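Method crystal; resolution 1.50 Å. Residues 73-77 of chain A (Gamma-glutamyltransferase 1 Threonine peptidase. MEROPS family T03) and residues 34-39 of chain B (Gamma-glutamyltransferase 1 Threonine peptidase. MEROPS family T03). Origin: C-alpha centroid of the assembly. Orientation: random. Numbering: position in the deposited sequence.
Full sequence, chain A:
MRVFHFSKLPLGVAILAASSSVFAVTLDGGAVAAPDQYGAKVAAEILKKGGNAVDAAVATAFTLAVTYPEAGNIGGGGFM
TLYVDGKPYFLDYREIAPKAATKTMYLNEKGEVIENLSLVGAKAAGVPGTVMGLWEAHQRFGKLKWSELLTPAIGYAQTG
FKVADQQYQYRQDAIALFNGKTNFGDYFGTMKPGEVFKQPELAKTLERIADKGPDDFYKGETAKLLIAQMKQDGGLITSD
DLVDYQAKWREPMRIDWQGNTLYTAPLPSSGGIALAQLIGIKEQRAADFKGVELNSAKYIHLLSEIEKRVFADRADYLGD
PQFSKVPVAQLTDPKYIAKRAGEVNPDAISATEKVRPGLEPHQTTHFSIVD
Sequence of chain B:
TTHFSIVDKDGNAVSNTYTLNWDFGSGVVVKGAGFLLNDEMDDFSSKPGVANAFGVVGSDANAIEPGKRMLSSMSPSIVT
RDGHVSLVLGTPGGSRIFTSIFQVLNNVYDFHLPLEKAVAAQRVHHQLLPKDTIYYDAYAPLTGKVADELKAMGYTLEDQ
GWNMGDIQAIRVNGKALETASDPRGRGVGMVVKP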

# COMPACT_ATOMS: atom_id res chain seq x y z
N ASN A 73 -10.15 1.22 5.91
CA ASN A 73 -11.22 1.96 5.26
C ASN A 73 -12.28 1.05 4.67
O ASN A 73 -12.01 -0.10 4.33
CB ASN A 73 -10.63 2.80 4.12
CG ASN A 73 -10.15 1.95 2.97
OD1 ASN A 73 -10.93 1.59 2.08
ND2 ASN A 73 -8.85 1.62 2.98
N ILE A 74 -13.47 1.63 4.50
CA ILE A 74 -14.42 1.18 3.49
C ILE A 74 -14.59 2.18 2.35
O ILE A 74 -15.23 1.84 1.35
CB ILE A 74 -15.79 0.78 4.09
CG1 ILE A 74 -16.45 1.96 4.82
CG2 ILE A 74 -15.64 -0.43 5.00
CD1 ILE A 74 -17.89 1.67 5.23
N GLY A 75 -14.05 3.38 2.47
CA GLY A 75 -14.14 4.39 1.44
C GLY A 75 -12.95 4.52 0.51
O GLY A 75 -12.89 5.49 -0.24
N GLY A 76 -12.03 3.57 0.52
CA GLY A 76 -10.85 3.58 -0.32
C GLY A 76 -10.75 2.31 -1.14
O GLY A 76 -11.74 1.79 -1.67
N GLY A 77 -9.53 1.80 -1.26
CA GLY A 77 -9.30 0.62 -2.08
C GLY A 77 -7.98 -0.01 -1.72
O GLY A 77 -7.28 0.45 -0.81
N GLY B 34 -20.71 7.77 8.13
CA GLY B 34 -19.61 7.83 9.06
C GLY B 34 -18.24 7.44 8.53
O GLY B 34 -17.29 7.43 9.32
N PHE B 35 -18.09 7.13 7.25
CA PHE B 35 -16.78 6.76 6.73
C PHE B 35 -16.20 7.83 5.82
O PHE B 35 -16.93 8.61 5.20
CB PHE B 35 -16.81 5.42 5.98
CG PHE B 35 -17.65 5.42 4.74
CD1 PHE B 35 -19.02 5.17 4.81
CD2 PHE B 35 -17.07 5.64 3.51
CE1 PHE B 35 -19.77 5.15 3.66
CE2 PHE B 35 -17.83 5.63 2.35
CZ PHE B 35 -19.17 5.38 2.42
N LEU B 36 -14.86 7.84 5.78
CA LEU B 36 -14.10 8.79 4.98
C LEU B 36 -13.99 8.32 3.54
O LEU B 36 -13.84 7.13 3.26
CB LEU B 36 -12.67 8.91 5.53
CG LEU B 36 -12.63 9.73 6.82
CD1 LEU B 36 -11.44 9.34 7.67
CD2 LEU B 36 -12.65 11.23 6.49
N LEU B 37 -13.97 9.28 2.63
CA LEU B 37 -13.68 9.00 1.23
C LEU B 37 -12.22 9.25 0.91
O LEU B 37 -11.61 10.21 1.39
CB LEU B 37 -14.55 9.89 0.33
CG LEU B 37 -16.02 9.50 0.30
CD1 LEU B 37 -16.80 10.54 -0.47
CD2 LEU B 37 -16.20 8.15 -0.34
N ASN B 38 -11.66 8.36 0.08
CA ASN B 38 -10.28 8.45 -0.34
C ASN B 38 -9.98 9.72 -1.15
O ASN B 38 -10.87 10.41 -1.66
CB ASN B 38 -9.96 7.26 -1.25
CG ASN B 38 -10.68 7.34 -2.57
OD1 ASN B 38 -10.18 7.94 -3.52
ND2 ASN B 38 -11.88 6.75 -2.64
N ASP B 39 -8.67 10.02 -1.25
CA ASP B 39 -8.17 10.99 -2.23
C ASP B 39 -7.22 10.32 -3.21
O ASP B 39 -6.15 10.87 -3.52
CB ASP B 39 -7.59 12.28 -1.61
CG ASP B 39 -6.43 12.06 -0.61
OD1 ASP B 39 -6.03 10.92 -0.39
OD2 ASP B 39 -5.98 13.09 -0.02
O HOH W 1 -13.15 4.98 4.76

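The contact centres on a residue with no side chain. A:Gly75 contributes the largest buried area of any residue in the two stretches, and it does so with backbone alone, its CA lying 3.3 Å from B:Leu36 O. The direction of this approach, with an angle of 156° at the hydrogen, marks it as a CA-H...O contact, in which a weakly polarised C-H group faces a carbonyl oxygen. Glycine permits this closeness: an ideal CB on A:Gly75 would point toward chain B and fall 1.9 Å from B:Leu36 O, a clear clash, and it would also crowd B:Phe35 CD2 at 3.0 Å.

The two backbones come close together, with the CA atoms of A:Gly75 and B:Leu37 4.6 Å apart and those of A:Gly76 and B:Asn38 4.9 Å apart. The direct hydrogen bonds converge on one acceptor, the carbonyl oxygen of A:Gly75. B:Asn38 reaches it twice, through its backbone N (3.1 Å from N to A:Gly75 O) and through its side-chain amide (2.9 Å from ND2 to A:Gly75 O). The side-chain bond is almost linear, at 175°, whereas the backbone bond is more bent, at 152°. With its CA-to-CB bond directed toward chain A and chi1 in the p rotamer, B:Asn38 brings ND2 to the same oxygen as its own main-chain N.

The other polar group of A:Gly75 is linked to chain B through water 1. The water accepts from A:Gly75 N at 2.9 Å and donates to B:Leu36 O at 2.7 Å, so that B:Leu36 O receives both this hydrogen bond and the CA-H contact. The leucine side chain itself takes little part, since its end leads away from chain A.

Beside this polar cluster, A:Ile74 and B:Phe35 form the apolar part of the contact. The CA-to-CB bond of B:Phe35 points toward chain A, and A:Ile74 CG1 packs 3.7 Å from B:Phe35 CG. A:Ile74 CD1 lies 4.1 Å from the centroid of the B:Phe35 ring, 29° off the ring normal, an off-centre CH-pi interaction. The same ring approaches the glycine backbone, with B:Phe35 CD2 3.8 Å from A:Gly75 CA.

Within chain A, A:Asn73 steadies the turn of the chain rather than touching chain B: A:Gly76 N donates to A:Asn73 OD1 at 2.8 Å. An ideal CB on A:Gly76 would clash with that same oxygen, A:Asn73 OD1, at 3.0 Å.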